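Local atomic coordinates of Zn-dependent hydrolase of metallo-beta-lactamase superfamily TM0207 (Thermotoga maritima, PDB entry 1VJN), a protein that is probably a zinc-dependent hydrolase of the metallo-beta-lactamase superfamily, its substrate and reaction not established. Residues G29-T34 against T49-T54; I116-L121 against I139-V144; L164-I169 against K210-V215. All coordinates share one frame; numbering follows the deposited sequence.

Contact 1: G29-T34 against T49-T54; sequences GKTIVT and TADVVT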
loop_
_atom_site.group_PDB
_atom_site.type_symbol
_atom_site.label_atom_id
_atom_site.label_comp_id
_atom_site.label_asym_id
_atom_site.label_seq_id
_atom_site.Cartn_x
_atom_site.Cartn_y
_atom_site.Cartn_z
ATOM N N GLY A 29 4.496 17.422 -5.508
ATOM C CA GLY A 29 3.473 18.009 -6.390
ATOM C C GLY A 29 2.927 17.000 -7.412
ATOM O O GLY A 29 2.481 17.388 -8.482
ATOM N N LYS A 30 3.007 15.697 -7.110
ATOM C CA LYS A 30 2.476 14.669 -7.988
ATOM C C LYS A 30 1.547 13.780 -7.190
ATOM O O LYS A 30 1.616 13.764 -5.984
ATOM C CB LYS A 30 3.591 13.814 -8.592
ATOM C CG LYS A 30 4.587 14.598 -9.464
ATOM C CD LYS A 30 3.883 15.378 -10.610
ATOM C CE LYS A 30 4.854 16.287 -11.406
ATOM N NZ LYS A 30 4.292 17.662 -11.617
ATOM N N THR A 31 0.719 13.028 -7.894
ATOM C CA THR A 31 -0.251 12.145 -7.307
ATOM C C THR A 31 -0.155 10.790 -7.910
ATOM O O THR A 31 -0.173 10.620 -9.120
ATOM C CB THR A 31 -1.681 12.729 -7.547
ATOM O OG1 THR A 31 -1.830 13.923 -6.791
ATOM C CG2 THR A 31 -2.761 11.816 -7.004
ATOM N N ILE A 32 -0.050 9.794 -7.044
ATOM C CA ILE A 32 -0.053 8.390 -7.457
ATOM C C ILE A 32 -1.326 7.746 -6.918
ATOM O O ILE A 32 -1.677 7.963 -5.755
ATOM C CB ILE A 32 1.153 7.686 -6.860
ATOM C CG1 ILE A 32 2.447 8.311 -7.400
ATOM C CG2 ILE A 32 1.119 6.247 -7.181
ATOM C CD1 ILE A 32 3.601 8.228 -6.464
ATOM N N VAL A 33 -2.035 7.008 -7.756
ATOM C CA VAL A 33 -3.182 6.222 -7.320
ATOM C C VAL A 33 -2.881 4.722 -7.492
ATOM O O VAL A 33 -2.476 4.257 -8.569
ATOM C CB VAL A 33 -4.487 6.636 -8.030
ATOM C CG1 VAL A 33 -5.701 5.779 -7.496
ATOM C CG2 VAL A 33 -4.768 8.111 -7.819
ATOM N N THR A 34 -2.994 3.972 -6.408
ATOM C CA THR A 34 -2.824 2.527 -6.457
ATOM C C THR A 34 -4.147 1.842 -6.613
ATOM O O THR A 34 -5.107 2.273 -6.029
ATOM C CB THR A 34 -2.223 1.992 -5.188
ATOM O OG1 THR A 34 -3.109 2.259 -4.090
ATOM C CG2 THR A 34 -0.951 2.767 -4.880
ATOM N N THR A 49 -7.263 13.416 -9.524
ATOM C CA THR A 49 -6.407 13.658 -10.699
ATOM C C THR A 49 -4.969 13.093 -10.553
ATOM O O THR A 49 -4.148 13.607 -9.794
ATOM C CB THR A 49 -6.306 15.169 -11.006
ATOM O OG1 THR A 49 -7.534 15.650 -11.565
ATOM C CG2 THR A 49 -5.304 15.446 -12.124
ATOM N N ALA A 50 -4.637 12.075 -11.334
ATOM C CA ALA A 50 -3.423 11.351 -11.109
ATOM C C ALA A 50 -2.372 11.601 -12.191
ATOM O O ALA A 50 -2.707 11.783 -13.347
ATOM C CB ALA A 50 -3.767 9.875 -11.027
ATOM N N ASP A 51 -1.097 11.526 -11.783
ATOM C CA ASP A 51 0.085 11.438 -12.660
ATOM C C ASP A 51 0.488 9.986 -12.956
ATOM O O ASP A 51 0.998 9.651 -14.028
ATOM C CB ASP A 51 1.247 12.132 -11.958
ATOM C CG ASP A 51 0.921 13.580 -11.637
ATOM O OD1 ASP A 51 0.770 14.340 -12.602
ATOM O OD2 ASP A 51 0.732 14.027 -10.484
ATOM N N VAL A 52 0.323 9.163 -11.951
ATOM C CA VAL A 52 0.601 7.750 -12.056
ATOM C C VAL A 52 -0.551 6.935 -11.471
ATOM O O VAL A 52 -1.167 7.289 -10.433
ATOM C CB VAL A 52 1.920 7.366 -11.342
ATOM C CG1 VAL A 52 2.242 5.822 -11.526
ATOM C CG2 VAL A 52 3.028 8.239 -11.825
ATOM N N VAL A 53 -0.835 5.828 -12.153
ATOM C CA VAL A 53 -1.684 4.797 -11.600
ATOM C C VAL A 53 -0.894 3.503 -11.580
ATOM O O VAL A 53 -0.362 3.079 -12.617
ATOM C CB VAL A 53 -2.989 4.610 -12.417
ATOM C CG1 VAL A 53 -3.768 3.412 -11.923
ATOM C CG2 VAL A 53 -3.856 5.840 -12.355
ATOM N N THR A 54 -0.806 2.856 -10.418
ATOM C CA THR A 54 -0.251 1.487 -10.397
ATOM C C THR A 54 -1.298 0.382 -10.150
ATOM O O THR A 54 -2.298 0.608 -9.474
ATOM C CB THR A 54 0.795 1.380 -9.321
ATOM O OG1 THR A 54 0.188 1.637 -8.052
ATOM C CG2 THR A 54 1.947 2.434 -9.494
#

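Contact 2: I116-L121 against I139-V144; sequences IKVCHL and IDVLLV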
loop_
_atom_site.group_PDB
_atom_site.type_symbol
_atom_site.label_atom_id
_atom_site.label_comp_id
_atom_site.label_asym_id
_atom_site.label_seq_id
_atom_site.Cartn_x
_atom_site.Cartn_y
_atom_site.Cartn_z
ATOM N N ILE A 116 11.205 9.807 1.509
ATOM C CA ILE A 116 10.319 8.860 2.183
ATOM C C ILE A 116 10.089 7.748 1.173
ATOM O O ILE A 116 9.901 8.039 -0.024
ATOM C CB ILE A 116 8.981 9.532 2.621
ATOM C CG1 ILE A 116 9.249 10.659 3.642
ATOM C CG2 ILE A 116 8.027 8.493 3.245
ATOM C CD1 ILE A 116 7.987 11.330 4.239
ATOM N N LYS A 117 10.165 6.497 1.633
ATOM C CA LYS A 117 9.877 5.336 0.810
ATOM C C LYS A 117 8.571 4.713 1.269
ATOM O O LYS A 117 8.396 4.330 2.437
ATOM C CB LYS A 117 10.998 4.277 0.870
ATOM C CG LYS A 117 12.223 4.594 0.033
ATOM C CD LYS A 117 13.427 3.883 0.601
ATOM C CE LYS A 117 14.629 3.963 -0.314
ATOM N NZ LYS A 117 15.373 5.252 -0.116
ATOM N N VAL A 118 7.643 4.624 0.334
ATOM C CA VAL A 118 6.325 4.092 0.592
ATOM C C VAL A 118 6.209 2.812 -0.184
ATOM O O VAL A 118 6.638 2.760 -1.351
ATOM C CB VAL A 118 5.229 5.083 0.146
ATOM C CG1 VAL A 118 3.832 4.520 0.461
ATOM C CG2 VAL A 118 5.431 6.444 0.815
ATOM N N CYS A 119 5.644 1.787 0.455
ATOM C CA CYS A 119 5.441 0.459 -0.155
ATOM C C CYS A 119 4.003 -0.032 -0.083
ATOM O O CYS A 119 3.442 -0.221 0.980
ATOM C CB CYS A 119 6.347 -0.604 0.511
ATOM S SG CYS A 119 6.325 -2.231 -0.282
ATOM N N HIS A 120 3.452 -0.355 -1.243
ATOM C CA HIS A 120 2.145 -0.968 -1.323
ATOM C C HIS A 120 2.356 -2.424 -1.661
ATOM O O HIS A 120 2.805 -2.781 -2.761
ATOM C CB HIS A 120 1.355 -0.300 -2.431
ATOM C CG HIS A 120 -0.074 -0.720 -2.525
ATOM N ND1 HIS A 120 -0.462 -1.965 -2.976
ATOM C CD2 HIS A 120 -1.212 -0.013 -2.332
ATOM C CE1 HIS A 120 -1.783 -2.018 -2.992
ATOM N NE2 HIS A 120 -2.261 -0.833 -2.644
ATOM N N LEU A 121 1.959 -3.295 -0.758
ATOM C CA LEU A 121 2.253 -4.700 -0.952
ATOM C C LEU A 121 1.272 -5.501 -1.823
ATOM O O LEU A 121 1.514 -6.678 -2.082
ATOM C CB LEU A 121 2.448 -5.351 0.398
ATOM C CG LEU A 121 3.792 -5.059 1.127
ATOM C CD1 LEU A 121 3.717 -5.635 2.534
ATOM C CD2 LEU A 121 5.045 -5.587 0.392
ATOM N N ILE A 139 11.641 0.336 4.304
ATOM C CA ILE A 139 10.430 1.080 3.986
ATOM C C ILE A 139 10.090 2.040 5.140
ATOM O O ILE A 139 10.211 1.689 6.309
ATOM C CB ILE A 139 9.284 0.085 3.721
ATOM C CG1 ILE A 139 9.563 -0.683 2.413
ATOM C CG2 ILE A 139 7.969 0.774 3.635
ATOM C CD1 ILE A 139 10.078 0.189 1.254
ATOM N N ASP A 140 9.650 3.247 4.801
ATOM C CA ASP A 140 9.135 4.196 5.789
ATOM C C ASP A 140 7.643 4.052 6.072
ATOM O O ASP A 140 7.211 4.085 7.223
ATOM C CB ASP A 140 9.427 5.611 5.302
ATOM C CG ASP A 140 10.913 5.847 5.128
ATOM O OD1 ASP A 140 11.663 5.505 6.064
ATOM O OD2 ASP A 140 11.422 6.314 4.084
ATOM N N VAL A 141 6.855 3.928 5.019
ATOM C CA VAL A 141 5.420 3.738 5.132
ATOM C C VAL A 141 5.038 2.468 4.395
ATOM O O VAL A 141 5.229 2.373 3.170
ATOM C CB VAL A 141 4.606 4.929 4.527
ATOM C CG1 VAL A 141 3.113 4.745 4.776
ATOM C CG2 VAL A 141 5.035 6.219 5.085
ATOM N N LEU A 142 4.520 1.495 5.136
ATOM C CA LEU A 142 4.110 0.216 4.596
ATOM C C LEU A 142 2.569 0.041 4.569
ATOM O O LEU A 142 1.907 0.162 5.587
ATOM C CB LEU A 142 4.758 -0.920 5.410
ATOM C CG LEU A 142 4.529 -2.322 4.875
ATOM C CD1 LEU A 142 5.074 -2.494 3.450
ATOM C CD2 LEU A 142 5.201 -3.261 5.846
ATOM N N LEU A 143 2.040 -0.280 3.395
ATOM C CA LEU A 143 0.632 -0.621 3.211
ATOM C C LEU A 143 0.570 -2.134 3.081
ATOM O O LEU A 143 1.106 -2.701 2.112
ATOM C CB LEU A 143 0.086 0.058 1.972
ATOM C CG LEU A 143 0.415 1.570 1.877
ATOM C CD1 LEU A 143 -0.116 2.133 0.547
ATOM C CD2 LEU A 143 -0.129 2.335 2.994
ATOM N N VAL A 144 -0.052 -2.798 4.065
ATOM C CA VAL A 144 0.144 -4.263 4.206
ATOM C C VAL A 144 -1.216 -4.973 4.424
ATOM O O VAL A 144 -1.996 -4.542 5.242
ATOM C CB VAL A 144 1.189 -4.583 5.358
ATOM C CG1 VAL A 144 0.685 -4.146 6.685
ATOM C CG2 VAL A 144 1.496 -6.069 5.463
#

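Contact 3: L164-I169 against K210-V215; sequences LNAKVI and KERKVV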
loop_
_atom_site.group_PDB
_atom_site.type_symbol
_atom_site.label_atom_id
_atom_site.label_comp_id
_atom_site.label_asym_id
_atom_site.label_seq_id
_atom_site.Cartn_x
_atom_site.Cartn_y
_atom_site.Cartn_z
ATOM N N LEU A 164 11.198 -5.333 6.581
ATOM C CA LEU A 164 11.339 -4.128 5.770
ATOM C C LEU A 164 11.625 -2.918 6.681
ATOM O O LEU A 164 11.706 -1.802 6.198
ATOM C CB LEU A 164 10.048 -3.907 4.943
ATOM C CG LEU A 164 9.695 -4.952 3.861
ATOM C CD1 LEU A 164 8.400 -4.613 3.102
ATOM C CD2 LEU A 164 10.842 -5.130 2.903
ATOM N N ASN A 165 11.806 -3.177 7.983
ATOM C CA ASN A 165 12.028 -2.138 9.011
ATOM C C ASN A 165 11.012 -0.999 8.911
ATOM O O ASN A 165 11.340 0.167 9.092
ATOM C CB ASN A 165 13.483 -1.656 8.942
ATOM C CG ASN A 165 13.957 -0.993 10.243
ATOM O OD1 ASN A 165 13.619 -1.425 11.354
ATOM N ND2 ASN A 165 14.741 0.074 10.101
ATOM N N ALA A 166 9.759 -1.361 8.648
ATOM C CA ALA A 166 8.680 -0.370 8.396
ATOM C C ALA A 166 8.408 0.461 9.644
ATOM O O ALA A 166 8.362 -0.079 10.752
ATOM C CB ALA A 166 7.397 -1.069 8.000
ATOM N N LYS A 167 8.186 1.757 9.453
ATOM C CA LYS A 167 7.884 2.659 10.551
ATOM C C LYS A 167 6.375 2.875 10.653
ATOM O O LYS A 167 5.746 2.359 11.570
ATOM C CB LYS A 167 8.613 3.985 10.342
ATOM C CG LYS A 167 10.101 3.857 10.244
ATOM C CD LYS A 167 10.674 3.352 11.561
ATOM C CE LYS A 167 12.151 2.960 11.424
ATOM N NZ LYS A 167 12.441 1.658 12.113
ATOM N N VAL A 168 5.798 3.642 9.728
ATOM C CA VAL A 168 4.359 3.756 9.652
ATOM C C VAL A 168 3.863 2.540 8.949
ATOM O O VAL A 168 4.318 2.228 7.847
ATOM C CB VAL A 168 3.904 4.980 8.892
ATOM C CG1 VAL A 168 2.370 4.940 8.650
ATOM C CG2 VAL A 168 4.292 6.233 9.666
ATOM N N ILE A 169 2.958 1.819 9.608
ATOM C CA ILE A 169 2.342 0.631 9.048
ATOM C C ILE A 169 0.818 0.811 8.900
ATOM O O ILE A 169 0.119 1.048 9.901
ATOM C CB ILE A 169 2.611 -0.583 9.961
ATOM C CG1 ILE A 169 4.099 -0.947 10.003
ATOM C CG2 ILE A 169 1.818 -1.744 9.452
ATOM C CD1 ILE A 169 4.503 -1.851 11.185
ATOM N N LYS A 210 10.236 8.687 12.360
ATOM C CA LYS A 210 11.342 8.267 13.215
ATOM C C LYS A 210 10.996 6.951 13.873
ATOM O O LYS A 210 11.849 6.088 14.006
ATOM C CB LYS A 210 11.626 9.299 14.308
ATOM C CG LYS A 210 12.141 10.654 13.801
ATOM C CD LYS A 210 12.155 11.722 14.902
ATOM C CE LYS A 210 13.197 11.437 16.027
ATOM N NZ LYS A 210 14.575 11.952 15.727
ATOM N N GLU A 211 9.740 6.789 14.280
ATOM C CA GLU A 211 9.330 5.620 15.053
ATOM C C GLU A 211 8.250 4.814 14.391
ATOM O O GLU A 211 7.551 5.281 13.519
ATOM C CB GLU A 211 8.799 6.032 16.412
ATOM C CG GLU A 211 9.662 7.033 17.141
ATOM C CD GLU A 211 9.315 7.099 18.612
ATOM O OE1 GLU A 211 8.254 6.536 19.004
ATOM O OE2 GLU A 211 10.104 7.712 19.375
ATOM N N ARG A 212 8.110 3.591 14.870
ATOM C CA ARG A 212 7.087 2.707 14.410
ATOM C C ARG A 212 5.739 3.120 14.945
ATOM O O ARG A 212 5.587 3.364 16.137
ATOM C CB ARG A 212 7.359 1.278 14.847
ATOM C CG ARG A 212 6.180 0.393 14.503
ATOM C CD ARG A 212 6.489 -1.019 14.488
ATOM N NE ARG A 212 7.267 -1.366 13.312
ATOM C CZ ARG A 212 7.732 -2.586 13.084
ATOM N NH1 ARG A 212 7.513 -3.560 13.971
ATOM N NH2 ARG A 212 8.429 -2.836 11.986
ATOM N N LYS A 213 4.749 3.155 14.057
ATOM C CA LYS A 213 3.371 3.403 14.460
ATOM C C LYS A 213 2.423 2.708 13.488
ATOM O O LYS A 213 2.511 2.910 12.278
ATOM C CB LYS A 213 3.081 4.891 14.468
ATOM C CG LYS A 213 1.823 5.281 15.239
ATOM C CD LYS A 213 1.704 6.815 15.350
ATOM C CE LYS A 213 1.870 7.558 13.987
ATOM N NZ LYS A 213 1.566 9.029 14.034
ATOM N N VAL A 214 1.540 1.885 14.031
ATOM C CA VAL A 214 0.474 1.303 13.259
ATOM C C VAL A 214 -0.693 2.317 13.163
ATOM O O VAL A 214 -1.168 2.844 14.175
ATOM C CB VAL A 214 0.045 -0.028 13.886
ATOM C CG1 VAL A 214 -1.146 -0.586 13.147
ATOM C CG2 VAL A 214 1.191 -1.015 13.860
ATOM N N VAL A 215 -1.099 2.637 11.942
ATOM C CA VAL A 215 -2.160 3.609 11.683
ATOM C C VAL A 215 -3.281 2.916 10.931
ATOM O O VAL A 215 -3.069 2.435 9.805
ATOM C CB VAL A 215 -1.667 4.800 10.863
ATOM C CG1 VAL A 215 -2.853 5.729 10.464
ATOM C CG2 VAL A 215 -0.635 5.575 11.643
#

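Contact 1: G29-T34 against T49-T54
The side chain of D51 spans the gap to the start of strand 30-34. D51 CB lies 3.5 Å from T31 O. CG stands anti to the carbonyl carbon, which brings the carboxylate over the start of 30-34. There CG faces the CD methylene of K30. D51 OD2 accepts from T31 N at 2.8 Å on its anti lone pair, with the bond bent to 151°. OD1 lies near the K30 chain, whose bends at chi2 and chi4 leave K30 NZ 4.9 Å from D51 OD1, too far for a salt bridge. T31 O answers with two in-plane bonds, from D51 N and V52 N. So D51 binds T31 at both ends, by its carboxylate at N and by its N-H at O. Strands 30-34 and 52-54 then run parallel at 20°, next to each other in one mixed sheet of the metallo-hydrolase/oxidoreductase fold. V33 N to V52 O is the straightest bond, at 169°, and T54 N to V33 O follows. I32 and V52 lie side by side on one face, with I32 CG1 4.1 Å from V52 CB; I88 and F111, from the other sheet, cover this face. On the opposite face V33 CG2 meets A50 CB at 3.8 Å.

Contact 2: I116-L121 against I139-V144
Strands 116-120 and 141-144 run parallel, 4° apart. The tight part lies at their C-terminal ends. L121 CG stands anti to the carbonyl carbon, which sends L121 CD1 across to L142 CD1 at 3.5 Å. The two leucines cross obliquely. The same L121 CD1 touches V144 CG2 at 3.7 Å, these two side chains lying alongside each other. C119 shares this face: its CB is wedged between I139 CG1 and L142 CD1. V160 and A161 of helix 154-163 pack over these leucines.

On the other face V118 and V141 point the same way, and V118 CG2 lies 4.1 Å from V141 CB. L143 CD1 comes obliquely to the H120 ring, 3.8 Å from H120 CD2. The two side chains cross at about a right angle. The ring is fixed from outside the pair: NE2 bonds A21 O, and ND1 bonds G122 N.

The N-terminal end has fewer carbon contacts and is polar. K117, partly exposed, is its solvent side. K117 CB stays near D140, but the rest of the chain leads away to a salt bridge with E112. K117 NZ remains 5.9 Å from D140 OD2. D140 OD2 instead takes the K117 N-H on its anti lone pair, at 2.8 Å and 161°. K117 O accepts from both D140 N and V141 N. Further along, C119 N to V141 O and L143 N to C119 O run nearly along the C=O axes. With helix 130-136 linking the strands along the chain, the arrangement is a beta-alpha-beta crossover of the metallo-hydrolase/oxidoreductase fold, buried near the centre of the chain.

Contact 3: L164-I169 against K210-V215
The ends of 164-169 and 210-215 run as neighbouring parallel strands, V168 beside K213 and I169 beside V214. Three backbone hydrogen bonds join them. K213 N reaches K167 O at 2.8 Å, but from well above the carbonyl plane, 43° out of it. I169 N to K213 O is straighter at the hydrogen, 168°, yet its donor also sits above the plane. V215 N to I169 O lies in plane. K167 O also receives the CA-H of R212, where the chains come closest, with 3.9 Å between K167 CA and R212 CA.

Before the strand, N165 has positive phi and is the C-prime residue of a Schellman motif that ends helix 154-163. The chain thus passes from helix to strand within a few residues, as part of the beta-alpha-beta succession 141-145, 154-163, 168-172 of the metallo-hydrolase/oxidoreductase fold.

R212 carries the side-chain contact. CG is anti to the backbone N, and the bend at chi3 (-74°) turns the guanidinium back along 164-169. R212 grips A166 O side-on, NE at 3.1 Å and NH2 at 3.0 Å. The oxygen lies in the guanidinium plane, which fixes the rotation of the group. I169 CD1 sits over one face, offset toward the rim and 3.5 Å from R212 NE. NH1 makes a salt bridge with D162, so R212 bonds both the end of helix 154-163, at D162, and A166 just before strand 168-172.

The K167 chain, bent at chi2, runs past the 210-211 backbone, with K167 CB 3.6 Å from E211 O. On the I169 face, I169 CB meets V214 CG2 at 4.2 Å, and F189 and L190 of helix 187-190 cover this pair.

Overall arrangement
From the N terminus, contact 1 comes first and closes a loop of 14 residues without helix or strand. Contact 2 follows, closing a 17-residue connection that holds helix 130-136. Contact 3 spans the longest gap, 40 residues with the rest of strand 168-172, helix 187-190 and strands 197-198 and 202-205. The three lie in series; none nests or crosses. Contact 1 belongs to the six-stranded sheet. Contacts 2 and 3 share the eight-stranded one, where 141-145 and 168-172 are neighbours and L142 N probably bonds V168 O. Contacts 1 and 2, on different sheets, touch where T34 OG1 packs on H120 CD2. Contacts 1 and 3 stay about 14 Å apart at their nearest atoms.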